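Local coordinates for suppressor of fused family protein (Neisseria gonorrhoeae, PDB 3K5J), which is of unknown function but resembles the N-terminal domain of human Suppressor of fused and may, like it, act through protein binding, at residues Q6-H11 with V135-L140; E33-F38 with A88-P93; F38-V43 with E80-L85. All coordinates share one frame; numbering follows the deposited sequence. Where two conformers were deposited one is given.

Contact 1. Residues Q6-H11 with V135-L140; sequences QTVLSH and VRFFWL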
loop_
_atom_site.group_PDB
_atom_site.type_symbol
_atom_site.label_atom_id
_atom_site.label_comp_id
_atom_site.label_asym_id
_atom_site.label_seq_id
_atom_site.Cartn_x
_atom_site.Cartn_y
_atom_site.Cartn_z
ATOM N N GLN A 6 -10.180 12.880 -8.552
ATOM C CA GLN A 6 -11.087 12.291 -9.526
ATOM C C GLN A 6 -10.285 11.548 -10.610
ATOM O O GLN A 6 -10.760 10.501 -11.104
ATOM C CB GLN A 6 -12.048 13.327 -10.100
ATOM C CG GLN A 6 -13.028 12.747 -11.132
ATOM C CD GLN A 6 -13.936 11.709 -10.558
ATOM O OE1 GLN A 6 -14.521 11.897 -9.492
ATOM N NE2 GLN A 6 -14.097 10.600 -11.270
ATOM N N THR A 7 -9.113 12.058 -11.010
ATOM C CA THR A 7 -8.252 11.284 -11.930
ATOM C C THR A 7 -7.860 9.934 -11.329
ATOM O O THR A 7 -7.924 8.921 -12.018
ATOM C CB THR A 7 -7.022 12.043 -12.461
ATOM O OG1 THR A 7 -5.980 12.128 -11.478
ATOM C CG2 THR A 7 -7.438 13.425 -13.054
ATOM N N VAL A 8 -7.523 9.909 -10.052
ATOM C CA VAL A 8 -7.190 8.655 -9.383
ATOM C C VAL A 8 -8.409 7.732 -9.343
ATOM O O VAL A 8 -8.328 6.544 -9.688
ATOM C CB VAL A 8 -6.597 8.894 -7.978
ATOM C CG1 VAL A 8 -6.433 7.580 -7.181
ATOM C CG2 VAL A 8 -5.280 9.684 -8.049
ATOM N N LEU A 9 -9.544 8.259 -8.916
ATOM C CA LEU A 9 -10.765 7.454 -8.835
ATOM C C LEU A 9 -11.121 6.853 -10.192
ATOM O O LEU A 9 -11.444 5.669 -10.277
ATOM C CB LEU A 9 -11.926 8.293 -8.329
ATOM C CG LEU A 9 -13.305 7.617 -8.229
ATOM C CD1 LEU A 9 -13.258 6.314 -7.441
ATOM C CD2 LEU A 9 -14.325 8.614 -7.691
ATOM N N SER A 10 -11.017 7.654 -11.252
ATOM C CA SER A 10 -11.314 7.164 -12.616
ATOM C C SER A 10 -10.371 6.060 -13.037
ATOM O O SER A 10 -10.773 5.099 -13.663
ATOM C CB SER A 10 -11.222 8.320 -13.597
ATOM O OG SER A 10 -12.318 9.188 -13.410
ATOM N N HIS A 11 -9.093 6.209 -12.679
ATOM C CA HIS A 11 -8.075 5.208 -12.955
ATOM C C HIS A 11 -8.430 3.881 -12.269
ATOM O O HIS A 11 -8.413 2.805 -12.877
ATOM C CB HIS A 11 -6.706 5.726 -12.501
ATOM C CG HIS A 11 -5.595 4.751 -12.698
ATOM N ND1 HIS A 11 -5.162 4.338 -13.941
ATOM C CD2 HIS A 11 -4.817 4.115 -11.784
ATOM C CE1 HIS A 11 -4.151 3.497 -13.777
ATOM N NE2 HIS A 11 -3.927 3.343 -12.483
ATOM N N VAL A 135 1.878 9.464 -12.887
ATOM C CA VAL A 135 1.826 8.881 -11.556
ATOM C C VAL A 135 1.791 7.371 -11.581
ATOM O O VAL A 135 1.098 6.759 -12.386
ATOM C CB VAL A 135 0.603 9.450 -10.787
ATOM C CG1 VAL A 135 0.410 8.820 -9.441
ATOM C CG2 VAL A 135 0.728 11.011 -10.628
ATOM N N ARG A 136 2.527 6.764 -10.662
ATOM C CA ARG A 136 2.513 5.326 -10.535
ATOM C C ARG A 136 1.841 4.864 -9.252
ATOM O O ARG A 136 1.688 5.640 -8.323
ATOM C CB ARG A 136 3.953 4.856 -10.553
ATOM C CG ARG A 136 4.657 5.152 -11.890
ATOM C CD ARG A 136 6.142 4.830 -11.826
ATOM N NE ARG A 136 6.366 3.400 -11.952
ATOM C CZ ARG A 136 7.570 2.839 -11.798
ATOM N NH1 ARG A 136 8.636 3.546 -11.415
ATOM N NH2 ARG A 136 7.695 1.559 -12.014
ATOM N N PHE A 137 1.403 3.612 -9.236
ATOM C CA PHE A 137 0.716 2.996 -8.091
ATOM C C PHE A 137 1.532 1.818 -7.600
ATOM O O PHE A 137 1.694 0.814 -8.308
ATOM C CB PHE A 137 -0.689 2.547 -8.498
ATOM C CG PHE A 137 -1.616 3.733 -8.680
ATOM C CD1 PHE A 137 -1.573 4.513 -9.830
ATOM C CD2 PHE A 137 -2.498 4.072 -7.680
ATOM C CE1 PHE A 137 -2.308 5.657 -9.923
ATOM C CE2 PHE A 137 -3.282 5.218 -7.794
ATOM C CZ PHE A 137 -3.198 5.988 -8.931
ATOM N N PHE A 138 2.086 1.983 -6.411
ATOM C CA PHE A 138 2.937 0.981 -5.788
ATOM C C PHE A 138 2.207 0.228 -4.683
ATOM O O PHE A 138 1.375 0.775 -3.969
ATOM C CB PHE A 138 4.246 1.608 -5.216
ATOM C CG PHE A 138 5.164 2.211 -6.238
ATOM C CD1 PHE A 138 5.146 1.837 -7.564
ATOM C CD2 PHE A 138 6.004 3.227 -5.858
ATOM C CE1 PHE A 138 6.037 2.404 -8.451
ATOM C CE2 PHE A 138 6.876 3.826 -6.774
ATOM C CZ PHE A 138 6.861 3.401 -8.068
ATOM N N TRP A 139 2.593 -1.035 -4.524
ATOM C CA TRP A 139 2.004 -1.972 -3.570
ATOM C C TRP A 139 2.771 -1.980 -2.258
ATOM O O TRP A 139 3.995 -2.144 -2.224
ATOM C CB TRP A 139 2.055 -3.352 -4.211
ATOM C CG TRP A 139 1.534 -4.474 -3.447
ATOM C CD1 TRP A 139 0.563 -4.448 -2.508
ATOM C CD2 TRP A 139 1.851 -5.847 -3.655
ATOM N NE1 TRP A 139 0.266 -5.716 -2.079
ATOM C CE2 TRP A 139 1.045 -6.598 -2.775
ATOM C CE3 TRP A 139 2.746 -6.523 -4.479
ATOM C CZ2 TRP A 139 1.088 -7.986 -2.729
ATOM C CZ3 TRP A 139 2.810 -7.894 -4.420
ATOM C CH2 TRP A 139 1.986 -8.607 -3.561
ATOM N N LEU A 140 2.053 -1.743 -1.171
ATOM C CA LEU A 140 2.567 -1.917 0.181
ATOM C C LEU A 140 2.390 -3.402 0.595
ATOM O O LEU A 140 1.329 -3.802 1.064
ATOM C CB LEU A 140 1.833 -0.978 1.123
ATOM C CG LEU A 140 2.064 0.516 0.919
ATOM C CD1 LEU A 140 1.133 1.356 1.754
ATOM C CD2 LEU A 140 3.519 0.888 1.116
#
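His11 extends its imidazole off helix 2-15 with a chi1 of 178°, CG opposite the main-chain nitrogen, to meet Phe137, whose own CG stands anti to the carbonyl carbon (chi1 -73°) so that the phenyl ring reaches out from strand 135-143. The two side chains arrive from opposite directions and their ends slide past each other. His11 CD2 lies over one face of the phenyl ring, 3.5 Å from Phe137 CE1, and on the same imidazole His11 NE2 is 3.7 Å from Phe137 CD1. The ring planes are 30° apart and the centroids 4.8 Å, a displaced, near-parallel pair with little overlap in which the CD2–NE2 side of the imidazole rests on the CD1–CE1 side of the phenyl.

Val8, one helical turn before His11, reaches the same ring at its edge. Its CG1 methyl lies near the ring plane, 4.0 Å from Phe137 CE2 and equally far from CZ, so that Phe137 is held on one face by an imidazole and at its rim by a methyl. His11 NE2 hydrogen-bonds to Leu129 O, which probably helps fix the rotation of the imidazole against Phe137.

All three residues are buried. Met132 of the short strand 131-132 packs on both Val8 and His11, while Phe137 also touches Glu66 of strand 65-71, which runs parallel to strand 135-143; helix 2-15 is thereby packed against the mixed sheet.

Contact 2. Residues E33-F38 with A88-P93; sequences EELPDF and ASMHYP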
loop_
_atom_site.group_PDB
_atom_site.type_symbol
_atom_site.label_atom_id
_atom_site.label_comp_id
_atom_site.label_asym_id
_atom_site.label_seq_id
_atom_site.Cartn_x
_atom_site.Cartn_y
_atom_site.Cartn_z
ATOM N N GLU A 33 -3.740 19.877 7.487
ATOM C CA GLU A 33 -2.574 20.822 7.344
ATOM C C GLU A 33 -1.492 20.313 6.415
ATOM O O GLU A 33 -0.937 21.035 5.573
ATOM C CB GLU A 33 -1.961 21.175 8.698
ATOM N N GLU A 34 -1.232 19.035 6.475
ATOM C CA GLU A 34 -0.040 18.494 5.856
ATOM C C GLU A 34 -0.222 18.086 4.405
ATOM O O GLU A 34 0.742 18.125 3.628
ATOM C CB GLU A 34 0.500 17.331 6.653
ATOM C CG GLU A 34 0.944 17.768 8.067
ATOM C CD GLU A 34 1.570 16.634 8.823
ATOM O OE1 GLU A 34 2.376 15.848 8.214
ATOM O OE2 GLU A 34 1.338 16.593 10.059
ATOM N N LEU A 35 -1.420 17.652 4.049
ATOM C CA LEU A 35 -1.684 17.245 2.677
ATOM C C LEU A 35 -3.160 17.457 2.369
ATOM O O LEU A 35 -3.958 16.519 2.291
ATOM C CB LEU A 35 -1.216 15.836 2.368
ATOM C CG LEU A 35 -1.213 15.359 0.914
ATOM C CD1 LEU A 35 -0.344 16.276 0.030
ATOM C CD2 LEU A 35 -0.722 13.908 0.819
ATOM N N PRO A 36 -3.547 18.738 2.219
ATOM C CA PRO A 36 -4.939 19.064 2.029
ATOM C C PRO A 36 -5.578 18.255 0.889
ATOM O O PRO A 36 -4.952 18.037 -0.142
ATOM C CB PRO A 36 -4.913 20.545 1.723
ATOM C CG PRO A 36 -3.658 21.048 2.344
ATOM C CD PRO A 36 -2.699 19.952 2.238
ATOM N N ASP A 37 -6.810 17.838 1.120
ATOM C CA ASP A 37 -7.635 17.086 0.160
ATOM C C ASP A 37 -7.227 15.624 -0.036
ATOM O O ASP A 37 -7.850 14.929 -0.836
ATOM C CB ASP A 37 -7.736 17.742 -1.223
ATOM C CG ASP A 37 -8.178 19.158 -1.151
ATOM O OD1 ASP A 37 -9.188 19.412 -0.471
ATOM O OD2 ASP A 37 -7.487 20.032 -1.785
ATOM N N PHE A 38 -6.271 15.135 0.744
ATOM C CA PHE A 38 -5.877 13.730 0.639
ATOM C C PHE A 38 -7.079 12.830 0.822
ATOM O O PHE A 38 -7.919 13.036 1.706
ATOM C CB PHE A 38 -4.829 13.393 1.714
ATOM C CG PHE A 38 -4.392 11.949 1.720
ATOM C CD1 PHE A 38 -3.515 11.462 0.769
ATOM C CD2 PHE A 38 -4.816 11.106 2.736
ATOM C CE1 PHE A 38 -3.118 10.163 0.783
ATOM C CE2 PHE A 38 -4.373 9.800 2.782
ATOM C CZ PHE A 38 -3.540 9.316 1.790
ATOM N N ALA A 88 4.192 11.116 6.484
ATOM C CA ALA A 88 5.592 10.667 6.457
ATOM C C ALA A 88 6.248 10.899 5.101
ATOM O O ALA A 88 7.417 11.335 4.995
ATOM C CB ALA A 88 5.705 9.218 6.858
ATOM N N SER A 89 5.488 10.650 4.033
ATOM C CA SER A 89 6.053 10.759 2.686
ATOM C C SER A 89 6.321 12.218 2.310
ATOM O O SER A 89 7.209 12.486 1.483
ATOM C CB SER A 89 5.132 10.082 1.660
ATOM O OG SER A 89 3.958 10.827 1.496
HETATM N N MSE A 90 5.543 13.163 2.852
HETATM C CA MSE A 90 5.782 14.588 2.612
HETATM C C MSE A 90 7.049 15.063 3.331
HETATM O O MSE A 90 7.762 15.934 2.830
HETATM C CB MSE A 90 4.582 15.442 3.032
HETATM C CG MSE A 90 3.325 15.281 2.149
HETATM SE SE MSE A 90 3.537 15.463 0.193
HETATM C CE MSE A 90 3.659 13.584 -0.391
ATOM N N HIS A 91 7.349 14.464 4.482
ATOM C CA HIS A 91 8.554 14.825 5.256
ATOM C C HIS A 91 9.818 14.119 4.798
ATOM O O HIS A 91 10.923 14.694 4.820
ATOM C CB HIS A 91 8.318 14.577 6.729
ATOM C CG HIS A 91 7.426 15.594 7.348
ATOM N ND1 HIS A 91 6.344 15.258 8.121
ATOM C CD2 HIS A 91 7.432 16.948 7.274
ATOM C CE1 HIS A 91 5.771 16.361 8.571
ATOM N NE2 HIS A 91 6.385 17.400 8.041
ATOM N N TYR A 92 9.652 12.868 4.370
ATOM C CA TYR A 92 10.758 11.970 4.071
ATOM C C TYR A 92 10.568 11.269 2.722
ATOM O O TYR A 92 10.506 10.027 2.662
ATOM C CB TYR A 92 10.933 10.944 5.189
ATOM C CG TYR A 92 11.070 11.549 6.560
ATOM C CD1 TYR A 92 12.224 12.253 6.931
ATOM C CD2 TYR A 92 10.030 11.494 7.461
ATOM C CE1 TYR A 92 12.333 12.832 8.195
ATOM C CE2 TYR A 92 10.123 12.064 8.717
ATOM C CZ TYR A 92 11.263 12.743 9.076
ATOM O OH TYR A 92 11.339 13.306 10.344
ATOM N N PRO A 93 10.440 12.057 1.640
ATOM C CA PRO A 93 10.142 11.418 0.338
ATOM C C PRO A 93 11.147 10.346 -0.110
ATOM O O PRO A 93 10.775 9.388 -0.800
ATOM C CB PRO A 93 10.095 12.604 -0.629
ATOM C CG PRO A 93 10.954 13.652 0.054
ATOM C CD PRO A 93 10.618 13.509 1.508
#
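Apolar packing between Leu35 and Met90, a selenomethionine, forms the inner half of this contact. Leu35 CD1 and Met90 SE are 4.0 Å apart, the two side chains crossing at about a right angle. Met90 starts with CG anti to its carbonyl carbon (chi1 -69°) and then bends at the next torsion, which turns its selenium toward the leucine methyl. This holds for the conformer described; a second one was modelled, so the place of the selenium is less certain. The same selenomethionine also meets main chain, its CG lying 4.1 Å from Glu34 O. Phe62 of helix 60-63 touches both Leu35 and Met90, and Ala86, one turn earlier on helix 77-91, packs on Leu35, so the pair belongs to a larger apolar cluster.

Polar groups meet nearer the surface, between Glu34 and His91. Glu34 OE1 approaches His91 CE1 to 3.5 Å and ND1 to 4.0 Å; the side chains cross at roughly a right angle, with the carboxylate and imidazole planes 50° apart. Glu34 OE1 takes its hydrogen bond from Ser87 OG, one turn back along helix 77-91, and this serine probably helps to hold the carboxylate beside the histidine. At such a spacing the carboxylate would probably favour a protonated imidazole, although the structure does not settle the protonation of His91.

Backbone bonds shape each side separately. Phe38 N bonds to Leu35 O at 3.1 Å, closing a type II beta turn from Leu35 to Phe38, while Tyr92 N donates to Ala88 O at the end of the other helix. The arrangement is one of two helix C-termini packed together: helix 30-34 gives way at Leu35 to a beta turn leading into strand 39-43, and helix 77-91 ends beside it.

Contact 3. Residues F38-V43 with E80-L85; sequences FQVFQV and ETLAML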
loop_
_atom_site.group_PDB
_atom_site.type_symbol
_atom_site.label_atom_id
_atom_site.label_comp_id
_atom_site.label_asym_id
_atom_site.label_seq_id
_atom_site.Cartn_x
_atom_site.Cartn_y
_atom_site.Cartn_z
ATOM N N PHE A 38 -6.271 15.135 0.744
ATOM C CA PHE A 38 -5.877 13.730 0.639
ATOM C C PHE A 38 -7.079 12.830 0.822
ATOM O O PHE A 38 -7.919 13.036 1.706
ATOM C CB PHE A 38 -4.829 13.393 1.714
ATOM C CG PHE A 38 -4.392 11.949 1.720
ATOM C CD1 PHE A 38 -3.515 11.462 0.769
ATOM C CD2 PHE A 38 -4.816 11.106 2.736
ATOM C CE1 PHE A 38 -3.118 10.163 0.783
ATOM C CE2 PHE A 38 -4.373 9.800 2.782
ATOM C CZ PHE A 38 -3.540 9.316 1.790
ATOM N N GLN A 39 -7.146 11.778 0.001
ATOM C CA GLN A 39 -8.188 10.772 0.120
ATOM C C GLN A 39 -7.609 9.360 0.214
ATOM O O GLN A 39 -6.466 9.100 -0.145
ATOM C CB GLN A 39 -9.172 10.775 -1.059
ATOM C CG GLN A 39 -10.018 12.020 -1.140
ATOM C CD GLN A 39 -11.277 11.847 -1.962
ATOM O OE1 GLN A 39 -11.361 12.327 -3.083
ATOM N NE2 GLN A 39 -12.236 11.075 -1.424
ATOM N N VAL A 40 -8.445 8.445 0.703
ATOM C CA VAL A 40 -8.228 7.008 0.509
ATOM C C VAL A 40 -9.455 6.494 -0.234
ATOM O O VAL A 40 -10.590 6.866 0.094
ATOM C CB VAL A 40 -8.021 6.260 1.854
ATOM C CG1 VAL A 40 -8.077 4.724 1.707
ATOM C CG2 VAL A 40 -6.668 6.725 2.458
ATOM N N PHE A 41 -9.219 5.645 -1.204
ATOM C CA PHE A 41 -10.285 4.928 -1.926
ATOM C C PHE A 41 -10.264 3.466 -1.538
ATOM O O PHE A 41 -9.203 2.885 -1.408
ATOM C CB PHE A 41 -10.123 5.068 -3.448
ATOM C CG PHE A 41 -10.337 6.476 -3.932
ATOM C CD1 PHE A 41 -11.604 7.037 -3.876
ATOM C CD2 PHE A 41 -9.280 7.247 -4.432
ATOM C CE1 PHE A 41 -11.803 8.346 -4.310
ATOM C CE2 PHE A 41 -9.491 8.556 -4.882
ATOM C CZ PHE A 41 -10.727 9.119 -4.805
ATOM N N GLN A 42 -11.453 2.897 -1.330
ATOM C CA GLN A 42 -11.659 1.505 -0.951
ATOM C C GLN A 42 -12.391 0.792 -2.091
ATOM O O GLN A 42 -13.552 1.142 -2.403
ATOM C CB GLN A 42 -12.501 1.453 0.306
ATOM C CG GLN A 42 -12.866 0.086 0.816
ATOM C CD GLN A 42 -14.012 0.149 1.785
ATOM O OE1 GLN A 42 -15.089 0.666 1.433
ATOM N NE2 GLN A 42 -13.828 -0.406 2.974
ATOM N N VAL A 43 -11.725 -0.184 -2.697
ATOM C CA VAL A 43 -12.307 -1.009 -3.728
ATOM C C VAL A 43 -12.958 -2.206 -2.995
ATOM O O VAL A 43 -12.263 -2.979 -2.325
ATOM C CB VAL A 43 -11.283 -1.481 -4.768
ATOM C CG1 VAL A 43 -11.975 -2.228 -5.909
ATOM C CG2 VAL A 43 -10.429 -0.297 -5.298
ATOM N N GLU A 80 -6.259 4.647 8.384
ATOM C CA GLU A 80 -5.418 5.282 9.387
ATOM C C GLU A 80 -3.933 5.200 8.967
ATOM O O GLU A 80 -3.166 6.179 9.034
ATOM C CB GLU A 80 -5.635 4.568 10.744
ATOM C CG GLU A 80 -7.061 4.621 11.320
ATOM C CD GLU A 80 -7.451 3.451 12.253
ATOM O OE1 GLU A 80 -6.585 2.582 12.615
ATOM O OE2 GLU A 80 -8.681 3.401 12.602
ATOM N N THR A 81 -3.527 4.029 8.510
ATOM C CA THR A 81 -2.132 3.798 8.073
ATOM C C THR A 81 -1.778 4.711 6.913
ATOM O O THR A 81 -0.728 5.343 6.904
ATOM C CB THR A 81 -1.945 2.320 7.643
ATOM O OG1 THR A 81 -2.081 1.511 8.810
ATOM C CG2 THR A 81 -0.619 2.076 6.996
ATOM N N LEU A 82 -2.685 4.812 5.932
ATOM C CA LEU A 82 -2.377 5.612 4.757
ATOM C C LEU A 82 -2.303 7.110 5.087
ATOM O O LEU A 82 -1.474 7.811 4.500
ATOM C CB LEU A 82 -3.338 5.316 3.613
ATOM C CG LEU A 82 -3.150 3.942 2.957
ATOM C CD1 LEU A 82 -4.316 3.579 2.021
ATOM C CD2 LEU A 82 -1.832 3.850 2.202
ATOM N N ALA A 83 -3.123 7.605 6.025
ATOM C CA ALA A 83 -2.989 8.995 6.474
ATOM C C ALA A 83 -1.621 9.254 7.125
ATOM O O ALA A 83 -0.960 10.260 6.869
ATOM C CB ALA A 83 -4.126 9.417 7.403
HETATM N N MSE A 84 -1.178 8.314 7.934
HETATM C CA MSE A 84 0.144 8.391 8.567
HETATM C C MSE A 84 1.222 8.426 7.493
HETATM O O MSE A 84 2.169 9.225 7.573
HETATM C CB MSE A 84 0.323 7.206 9.503
HETATM C CG MSE A 84 1.737 7.073 10.059
HETATM SE SE MSE A 84 2.044 5.436 11.020
HETATM C CE MSE A 84 2.162 4.261 9.522
ATOM N N LEU A 85 1.089 7.555 6.475
ATOM C CA LEU A 85 2.090 7.499 5.396
ATOM C C LEU A 85 2.089 8.745 4.510
ATOM O O LEU A 85 3.134 9.144 4.008
ATOM C CB LEU A 85 1.995 6.182 4.550
ATOM C CG LEU A 85 2.193 4.909 5.384
ATOM C CD1 LEU A 85 2.097 3.652 4.479
ATOM C CD2 LEU A 85 3.501 4.914 6.160
#
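Packing of an alpha helix on a beta sheet is the setting here: strand 39-43 and the residue before it, Phe38, face the middle of helix 77-91. Val40 and Leu82 carry the centre, their side chains crossing at about a right angle. Val40 CG2 is 3.8 Å from Leu82 CB, and the other methyl, CG1, is 3.9 Å from Leu82 CD1, so the leucine chain is engaged both at its root and at one branch end. Leu82 has its CG anti to the carbonyl carbon (chi1 -71°), and CD1 continues extended from there (chi2 168°), which carries it across to the two valine methyls.

Alternation along the strand divides its residues between the two sides of the sheet. Val40 points toward helix 77-91, whereas Phe41 points away from it and packs on Val8, Leu9 and Leu12 of helix 2-15; here the mixed sheet is sandwiched between helix 77-91 and helix 2-15.

Phe38 meets helix backbone more than side chain. Its CZ lies 3.7 Å from Leu82 O, and CE2 is 4.0 Å from Ala83 CA, both approaches oblique to the ring. The small side chain of Ala83 probably helps the ring come this near to the helix main chain. Ile31 of helix 30-34 packs on both Phe38 and Ala83, and Trp26 touches Val40 as well as Ala83.

Contacts 2 and 3 lie within the sequence span bracketed by contact 1, and contact 3 lies in turn within that of contact 2. Contacts 2 and 3 share Phe38 and helix 77-91, with centres 12 Å apart, so one helix packs against both strand 39-43 and the turn leading into it. Contacts 1 and 3 reach the same mixed sheet and also have centres 12 Å apart; Leu140 touches Leu82 and Leu85, while Phe41 meets Val8 and Leu9. Contacts 1 and 2 do not touch, their centres being 16 Å apart. Together they tie helices 2-15 and 77-91 to one sheet, joining distant chain regions in a single compact Sufu-like fold.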